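Long-range contacts in putative capsular polysaccharide biosynthesis protein (Streptococcus pneumoniae serotype 4, PDB 6EWJ), which is probably a pyridoxal phosphate-dependent sugar aminotransferase of the DegT/DnrJ/EryC1 family, an essential enzyme of teichoic acid biosynthesis in the pneumococcus: residues A[146-151]-A[171-176]; A[38-43]-A[266-271]. One frame throughout, in Å; residues are numbered along the deposited sequence.

Interaction 1. Residues A[146-151]-A[171-176]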
ATOM      1  N   ARG A 146      16.056 -18.884  23.415  1.00 30.81           N
ATOM      2  CA  ARG A 146      16.507 -17.820  24.309  1.00 31.22           C
ATOM      3  C   ARG A 146      15.524 -16.639  24.336  1.00 30.56           C
ATOM      4  O   ARG A 146      15.137 -16.162  25.399  1.00 31.16           O
ATOM      5  CB  ARG A 146      17.881 -17.326  23.902  1.00 31.48           C
ATOM      6  CG  ARG A 146      18.459 -16.261  24.819  1.00 32.04           C
ATOM      7  CD  ARG A 146      18.614 -16.749  26.270  1.00 33.85           C
ATOM      8  NE  ARG A 146      18.910 -15.632  27.169  1.00 35.11           N
ATOM      9  CZ  ARG A 146      20.096 -15.050  27.321  1.00 34.84           C
ATOM     10  NH1 ARG A 146      21.156 -15.446  26.631  1.00 34.62           N
ATOM     11  NH2 ARG A 146      20.209 -14.032  28.173  1.00 35.74           N
ATOM     12  N   LEU A 147      15.089 -16.202  23.170  1.00 29.25           N
ATOM     13  CA  LEU A 147      14.073 -15.105  23.104  1.00 29.30           C
ATOM     14  C   LEU A 147      12.818 -15.390  23.941  1.00 30.28           C
ATOM     15  O   LEU A 147      12.410 -14.556  24.729  1.00 29.66           O
ATOM     16  CB  LEU A 147      13.681 -14.833  21.658  1.00 27.77           C
ATOM     17  CG  LEU A 147      14.701 -14.014  20.896  1.00 27.43           C
ATOM     18  CD1 LEU A 147      14.594 -14.183  19.374  1.00 26.59           C
ATOM     19  CD2 LEU A 147      14.486 -12.535  21.293  1.00 27.44           C
ATOM     20  N   PHE A 148      12.237 -16.592  23.791  1.00 31.43           N
ATOM     21  CA  PHE A 148      11.039 -16.956  24.588  1.00 33.25           C
ATOM     22  C   PHE A 148      11.329 -17.063  26.101  1.00 34.59           C
ATOM     23  O   PHE A 148      10.471 -16.741  26.918  1.00 34.41           O
ATOM     24  CB  PHE A 148      10.352 -18.232  24.051  1.00 34.26           C
ATOM     25  CG  PHE A 148       9.454 -17.970  22.859  1.00 34.22           C
ATOM     26  CD1 PHE A 148       8.239 -17.310  23.028  1.00 34.89           C
ATOM     27  CD2 PHE A 148       9.824 -18.354  21.573  1.00 33.59           C
ATOM     28  CE1 PHE A 148       7.417 -17.027  21.935  1.00 34.66           C
ATOM     29  CE2 PHE A 148       8.983 -18.119  20.488  1.00 32.97           C
ATOM     30  CZ  PHE A 148       7.788 -17.423  20.666  1.00 33.31           C
ATOM     31  N   GLN A 149      12.542 -17.482  26.446  1.00 35.84           N
ATOM     32  CA  GLN A 149      13.009 -17.505  27.868  1.00 37.68           C
ATOM     33  C   GLN A 149      13.069 -16.089  28.450  1.00 37.26           C
ATOM     34  O   GLN A 149      12.609 -15.858  29.558  1.00 37.41           O
ATOM     35  CB  GLN A 149      14.391 -18.167  27.966  1.00 39.39           C
ATOM     36  CG  GLN A 149      14.378 -19.669  27.706  1.00 41.19           C
ATOM     37  CD  GLN A 149      15.780 -20.301  27.558  1.00 43.08           C
ATOM     38  OE1 GLN A 149      16.796 -19.616  27.543  1.00 43.82           O
ATOM     39  NE2 GLN A 149      15.820 -21.624  27.421  1.00 45.01           N
ATOM     40  N   VAL A 150      13.567 -15.131  27.652  1.00 36.14           N
ATOM     41  CA  VAL A 150      13.626 -13.709  28.070  1.00 36.10           C
ATOM     42  C   VAL A 150      12.246 -13.128  28.375  1.00 37.43           C
ATOM     43  O   VAL A 150      12.040 -12.572  29.456  1.00 38.11           O
ATOM     44  CB  VAL A 150      14.320 -12.815  27.030  1.00 34.05           C
ATOM     45  CG1 VAL A 150      14.124 -11.345  27.363  1.00 34.07           C
ATOM     46  CG2 VAL A 150      15.801 -13.151  26.927  1.00 33.31           C
ATOM     47  N   VAL A 151      11.299 -13.276  27.446  1.00 37.65           N
ATOM     48  CA  VAL A 151       9.956 -12.687  27.645  1.00 39.17           C
ATOM     49  C   VAL A 151       9.225 -13.313  28.837  1.00 41.60           C
ATOM     50  O   VAL A 151       8.532 -12.622  29.588  1.00 42.17           O
ATOM     51  CB  VAL A 151       9.067 -12.718  26.385  1.00 38.33           C
ATOM     52  CG1 VAL A 151       9.746 -11.976  25.235  1.00 36.90           C
ATOM     53  CG2 VAL A 151       8.702 -14.133  25.980  1.00 38.96           C
ATOM     54  N   ILE A 171       5.286  -9.953  26.570  1.00 31.05           N
ATOM     55  CA  ILE A 171       5.856  -9.359  25.358  1.00 28.72           C
ATOM     56  C   ILE A 171       5.596 -10.296  24.185  1.00 27.42           C
ATOM     57  O   ILE A 171       5.818 -11.495  24.291  1.00 27.48           O
ATOM     58  CB  ILE A 171       7.375  -9.091  25.512  1.00 28.58           C
ATOM     59  CG1 ILE A 171       7.617  -7.972  26.529  1.00 29.09           C
ATOM     60  CG2 ILE A 171       7.995  -8.654  24.184  1.00 27.12           C
ATOM     61  CD1 ILE A 171       9.019  -7.893  27.084  1.00 29.18           C
ATOM     62  N   VAL A 172       5.139  -9.737  23.069  1.00 25.73           N
ATOM     63  CA  VAL A 172       4.850 -10.508  21.870  1.00 24.99           C
ATOM     64  C   VAL A 172       6.100 -10.467  20.997  1.00 23.74           C
ATOM     65  O   VAL A 172       6.718  -9.373  20.816  1.00 22.94           O
ATOM     66  CB  VAL A 172       3.584  -9.971  21.148  1.00 24.62           C
ATOM     67  CG1 VAL A 172       3.390 -10.656  19.794  1.00 24.12           C
ATOM     68  CG2 VAL A 172       2.338 -10.161  22.014  1.00 25.54           C
ATOM     69  N   ILE A 173       6.476 -11.626  20.430  1.00 22.83           N
ATOM     70  CA  ILE A 173       7.655 -11.700  19.598  1.00 22.09           C
ATOM     71  C   ILE A 173       7.258 -11.796  18.167  1.00 21.16           C
ATOM     72  O   ILE A 173       6.612 -12.753  17.794  1.00 21.29           O
ATOM     73  CB  ILE A 173       8.587 -12.868  19.973  1.00 22.57           C
ATOM     74  CG1 ILE A 173       8.986 -12.755  21.445  1.00 23.37           C
ATOM     75  CG2 ILE A 173       9.824 -12.824  19.088  1.00 21.86           C
ATOM     76  CD1 ILE A 173       9.858 -13.885  21.942  1.00 24.24           C
ATOM     77  N   VAL A 174       7.667 -10.795  17.378  1.00 20.44           N
ATOM     78  CA  VAL A 174       7.274 -10.668  15.986  1.00 19.61           C
ATOM     79  C   VAL A 174       8.516 -10.800  15.134  1.00 19.73           C
ATOM     80  O   VAL A 174       9.377  -9.905  15.124  1.00 20.09           O
ATOM     81  CB  VAL A 174       6.628  -9.314  15.708  1.00 19.04           C
ATOM     82  CG1 VAL A 174       6.334  -9.148  14.222  1.00 18.22           C
ATOM     83  CG2 VAL A 174       5.381  -9.158  16.572  1.00 19.54           C
ATOM     84  N   SER A 175       8.584 -11.866  14.356  1.00 19.56           N
ATOM     85  CA  SER A 175       9.706 -12.089  13.453  1.00 19.26           C
ATOM     86  C   SER A 175       9.671 -11.214  12.204  1.00 18.80           C
ATOM     87  O   SER A 175       8.693 -11.294  11.414  1.00 18.27           O
ATOM     88  CB  SER A 175       9.742 -13.556  12.984  1.00 19.34           C
ATOM     89  OG  SER A 175      10.756 -13.704  11.972  1.00 19.60           O
ATOM     90  N   ASP A 176      10.733 -10.431  11.980  1.00 18.53           N
ATOM     91  CA  ASP A 176      10.986  -9.907  10.656  1.00 18.65           C
ATOM     92  C   ASP A 176      11.687 -10.937   9.803  1.00 18.21           C
ATOM     93  O   ASP A 176      12.915 -11.059   9.827  1.00 18.34           O
ATOM     94  CB  ASP A 176      11.767  -8.594  10.690  1.00 18.85           C
ATOM     95  CG  ASP A 176      12.021  -8.035   9.305  1.00 18.96           C
ATOM     96  OD1 ASP A 176      11.681  -8.681   8.285  1.00 18.60           O
ATOM     97  OD2 ASP A 176      12.595  -6.917   9.206  1.00 19.69           O
TER
HETATM   98  O   HOH W   1       6.592 -10.366  28.783  1.00 27.05           O

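Interaction 2. Residues A[38-43]-A[266-271]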
ATOM      1  N   THR A  38      -7.374  -8.074  -5.548  1.00 19.73           N
ATOM      2  CA  THR A  38      -7.533  -9.195  -4.609  1.00 19.83           C
ATOM      3  C   THR A  38      -8.685 -10.136  -5.017  1.00 20.58           C
ATOM      4  O   THR A  38      -9.828  -9.717  -5.230  1.00 20.69           O
ATOM      5  CB  THR A  38      -7.762  -8.698  -3.157  1.00 19.39           C
ATOM      6  OG1 THR A  38      -6.719  -7.774  -2.795  1.00 18.59           O
ATOM      7  CG2 THR A  38      -7.755  -9.877  -2.124  1.00 19.26           C
ATOM      8  N   GLY A  39      -8.362 -11.399  -5.201  1.00 21.18           N
ATOM      9  CA  GLY A  39      -9.360 -12.371  -5.671  1.00 22.36           C
ATOM     10  C   GLY A  39      -9.007 -13.793  -5.259  1.00 23.27           C
ATOM     11  O   GLY A  39      -8.332 -13.984  -4.227  1.00 22.56           O
ATOM     12  N   PRO A  40      -9.516 -14.793  -6.008  1.00 24.83           N
ATOM     13  CA  PRO A  40      -9.317 -16.206  -5.616  1.00 25.07           C
ATOM     14  C   PRO A  40      -7.860 -16.641  -5.573  1.00 25.17           C
ATOM     15  O   PRO A  40      -7.502 -17.398  -4.695  1.00 24.09           O
ATOM     16  CB  PRO A  40     -10.091 -17.019  -6.668  1.00 26.43           C
ATOM     17  CG  PRO A  40     -10.761 -16.045  -7.565  1.00 26.56           C
ATOM     18  CD  PRO A  40     -10.288 -14.647  -7.255  1.00 25.40           C
ATOM     19  N   LYS A  41      -7.026 -16.119  -6.475  1.00 25.42           N
ATOM     20  CA  LYS A  41      -5.592 -16.453  -6.459  1.00 25.89           C
ATOM     21  C   LYS A  41      -4.893 -15.978  -5.194  1.00 23.89           C
ATOM     22  O   LYS A  41      -4.046 -16.689  -4.652  1.00 23.11           O
ATOM     23  CB  LYS A  41      -4.867 -15.946  -7.715  1.00 26.82           C
ATOM     24  CG  LYS A  41      -5.370 -16.629  -8.997  1.00 28.91           C
ATOM     25  CD  LYS A  41      -4.327 -16.505 -10.091  1.00 30.56           C
ATOM     26  CE  LYS A  41      -4.787 -16.809 -11.516  1.00 31.48           C
ATOM     27  NZ  LYS A  41      -5.768 -17.897 -11.556  1.00 33.97           N
ATOM     28  N   THR A  42      -5.250 -14.790  -4.717  1.00 22.25           N
ATOM     29  CA  THR A  42      -4.704 -14.305  -3.435  1.00 21.69           C
ATOM     30  C   THR A  42      -5.086 -15.226  -2.248  1.00 21.61           C
ATOM     31  O   THR A  42      -4.239 -15.591  -1.474  1.00 19.98           O
ATOM     32  CB  THR A  42      -5.030 -12.809  -3.181  1.00 20.95           C
ATOM     33  OG1 THR A  42      -4.409 -12.025  -4.203  1.00 19.90           O
ATOM     34  CG2 THR A  42      -4.513 -12.333  -1.830  1.00 20.41           C
ATOM     35  N   LYS A  43      -6.346 -15.659  -2.201  1.00 23.02           N
ATOM     36  CA  LYS A  43      -6.812 -16.592  -1.168  1.00 24.03           C
ATOM     37  C   LYS A  43      -6.083 -17.938  -1.304  1.00 23.81           C
ATOM     38  O   LYS A  43      -5.643 -18.493  -0.319  1.00 23.85           O
ATOM     39  CB  LYS A  43      -8.351 -16.747  -1.170  1.00 25.95           C
ATOM     40  CG  LYS A  43      -9.141 -15.425  -1.112  1.00 26.59           C
ATOM     41  CD  LYS A  43      -8.550 -14.366  -0.180  1.00 27.04           C
ATOM     42  CE  LYS A  43      -9.453 -13.145  -0.016  1.00 27.67           C
ATOM     43  NZ  LYS A  43      -8.852 -11.994   0.727  1.00 26.95           N
ATOM     44  N   MET A 266      -3.093  -7.349  -1.482  1.00 16.12           N
ATOM     45  CA  MET A 266      -2.393  -7.995  -2.611  1.00 16.17           C
ATOM     46  C   MET A 266      -3.324  -8.263  -3.766  1.00 16.64           C
ATOM     47  O   MET A 266      -4.465  -8.753  -3.559  1.00 16.65           O
ATOM     48  CB  MET A 266      -1.735  -9.324  -2.173  1.00 16.49           C
ATOM     49  CG  MET A 266      -0.925  -9.922  -3.301  1.00 17.14           C
ATOM     50  SD  MET A 266      -0.177 -11.520  -3.010  1.00 18.29           S
ATOM     51  CE  MET A 266       1.253 -10.889  -2.096  1.00 16.97           C
ATOM     52  N   THR A 267      -2.876  -7.935  -4.978  1.00 16.65           N
ATOM     53  CA  THR A 267      -3.662  -8.198  -6.154  1.00 17.19           C
ATOM     54  C   THR A 267      -3.426  -9.653  -6.615  1.00 17.58           C
ATOM     55  O   THR A 267      -2.367 -10.247  -6.336  1.00 16.80           O
ATOM     56  CB  THR A 267      -3.278  -7.300  -7.330  1.00 17.41           C
ATOM     57  OG1 THR A 267      -1.915  -7.537  -7.688  1.00 17.36           O
ATOM     58  CG2 THR A 267      -3.460  -5.803  -7.035  1.00 17.12           C
ATOM     59  N   ASP A 268      -4.366 -10.155  -7.394  1.00 17.98           N
ATOM     60  CA  ASP A 268      -4.212 -11.475  -8.015  1.00 18.81           C
ATOM     61  C   ASP A 268      -3.095 -11.515  -9.064  1.00 18.77           C
ATOM     62  O   ASP A 268      -2.597 -12.572  -9.413  1.00 17.95           O
ATOM     63  CB  ASP A 268      -5.563 -11.964  -8.616  1.00 19.70           C
ATOM     64  CG  ASP A 268      -6.393 -12.780  -7.626  1.00 20.10           C
ATOM     65  OD1 ASP A 268      -6.208 -12.689  -6.386  1.00 19.82           O
ATOM     66  OD2 ASP A 268      -7.240 -13.543  -8.094  1.00 20.98           O
ATOM     67  N   ILE A 269      -2.727 -10.318  -9.572  1.00 19.25           N
ATOM     68  CA  ILE A 269      -1.594 -10.172 -10.467  1.00 19.52           C
ATOM     69  C   ILE A 269      -0.332 -10.625  -9.729  1.00 19.27           C
ATOM     70  O   ILE A 269       0.379 -11.564 -10.171  1.00 19.18           O
ATOM     71  CB  ILE A 269      -1.451  -8.746 -10.998  1.00 19.77           C
ATOM     72  CG1 ILE A 269      -2.607  -8.442 -11.947  1.00 20.25           C
ATOM     73  CG2 ILE A 269      -0.129  -8.570 -11.742  1.00 20.10           C
ATOM     74  CD1 ILE A 269      -2.765  -6.982 -12.301  1.00 20.74           C
ATOM     75  N   MET A 270      -0.122 -10.033  -8.555  1.00 19.34           N
ATOM     76  CA  MET A 270       1.010 -10.410  -7.667  1.00 19.23           C
ATOM     77  C   MET A 270       0.845 -11.840  -7.148  1.00 19.13           C
ATOM     78  O   MET A 270       1.846 -12.608  -7.088  1.00 18.87           O
ATOM     79  CB  MET A 270       1.088  -9.476  -6.480  1.00 19.46           C
ATOM     80  CG  MET A 270       1.906  -8.193  -6.733  1.00 20.20           C
ATOM     81  SD  MET A 270       1.516  -7.407  -8.272  1.00 23.00           S
ATOM     82  CE  MET A 270      -0.068  -6.811  -7.956  1.00 24.23           C
ATOM     83  N   ALA A 271      -0.390 -12.222  -6.745  1.00 18.69           N
ATOM     84  CA  ALA A 271      -0.581 -13.594  -6.204  1.00 19.24           C
ATOM     85  C   ALA A 271      -0.230 -14.663  -7.263  1.00 19.50           C
ATOM     86  O   ALA A 271       0.281 -15.754  -6.936  1.00 19.91           O
ATOM     87  CB  ALA A 271      -1.982 -13.815  -5.656  1.00 19.74           C
TER

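Interaction 1. Residues A[146-151]-A[171-176]
Ile173, on strand 172-177, reaches across to helix 144-153 with its CD1 methyl, and most of the close contacts meet there. Its side chain is extended at chi2 (178°), so CG1 and CD1 project straight from the strand between Leu147, Phe148 and Val151. CD1 lies over one face of the Phe148 ring, 4.0 Å from the ring centroid and 15° off the ring normal, a CH-pi contact displaced toward the rim. The same methyl meets Leu147 CB at 3.9 Å and Val151 CG1 at 3.8 Å. Val151 CG1, beside its backbone N and anti to its carbonyl carbon, forms a second tight spot, crossing obliquely onto Ile171, 3.7 Å from Ile171 CB. At the end where the backbones come closest, one water bridges them, donating to Val151 O at 3.1 Å and accepting from Ile171 N at 2.6 Å. The outward face of the helix is the looser side: Gln149 is exposed and takes no part, while partly exposed Arg146 turns to salt bridges with Asp119 and Glu122. The helix runs nearly antiparallel to the strand, at 153°, with the axes 9.7 Å apart. Strand 172-177 pairs with the parallel strands 129-132 and 196-200, and a helix laid against such a strand through aliphatic side chains and one aromatic ring is the alpha/beta layering of the large domain in fold-type I PLP enzymes.

Interaction 2. Residues A[38-43]-A[266-271]
With chi1 at -91°, away from a staggered position, Asp268 swings its carboxylate onto the first turn of helix 40-53, while Thr42 (chi1 -63°) sets OG1 beside its own backbone N. Both Thr42 donors thus converge on Asp268 OD1: Thr42 N at 2.8 Å, from above the carboxylate plane, and Thr42 OG1 at 2.9 Å on the anti lone pair. Gly39 N, at the N-cap position, adds a weak bond to Asp268 OD1, bent to 125°. Asp268 OD2 accepts from Lys41 N at 3.1 Å, again above the plane. Just before helix 40-53, Thr38 OG1 donates to Met266 O at 2.6 Å, its approach lying out of the carbonyl plane. Ala271 CB packs against Thr42 OG1, 3.3 Å away. Lys41 lays CB against the carboxylate, but its NZ leads off to a salt bridge with Asp29. Thr267 OG1, whose placement is less certain, appears to cap its own helix, 268-299, by accepting from Met270 N. Thr267, Ile269 and Met270 also pack on the second subunit. A buried carboxylate that receives the N-H groups of a helix start acts as a cap supplied from another helix; the donors and the helix dipole would probably keep Asp268 ionised.

How the interactions relate
Both contacts are buried, yet they share no secondary-structure element, and their nearest atoms are about 15 Å apart. Interaction 1 lies closer to the centre of the chain, on the central sheet, where it joins helix to strand by apolar side chains, helped by one water between backbone atoms. Interaction 2 is farther out, beside the subunit interface, and joins two helix starts by polar bonds to a carboxylate and a carbonyl. Its segments lie 223 residues apart and enclose those of interaction 1. Interaction 2 is nearer the pyridoxal phosphate site, empty here: the Met266 side chain is about 10 Å from those of Ala64 and Ser200, which bind the cofactor in another structure.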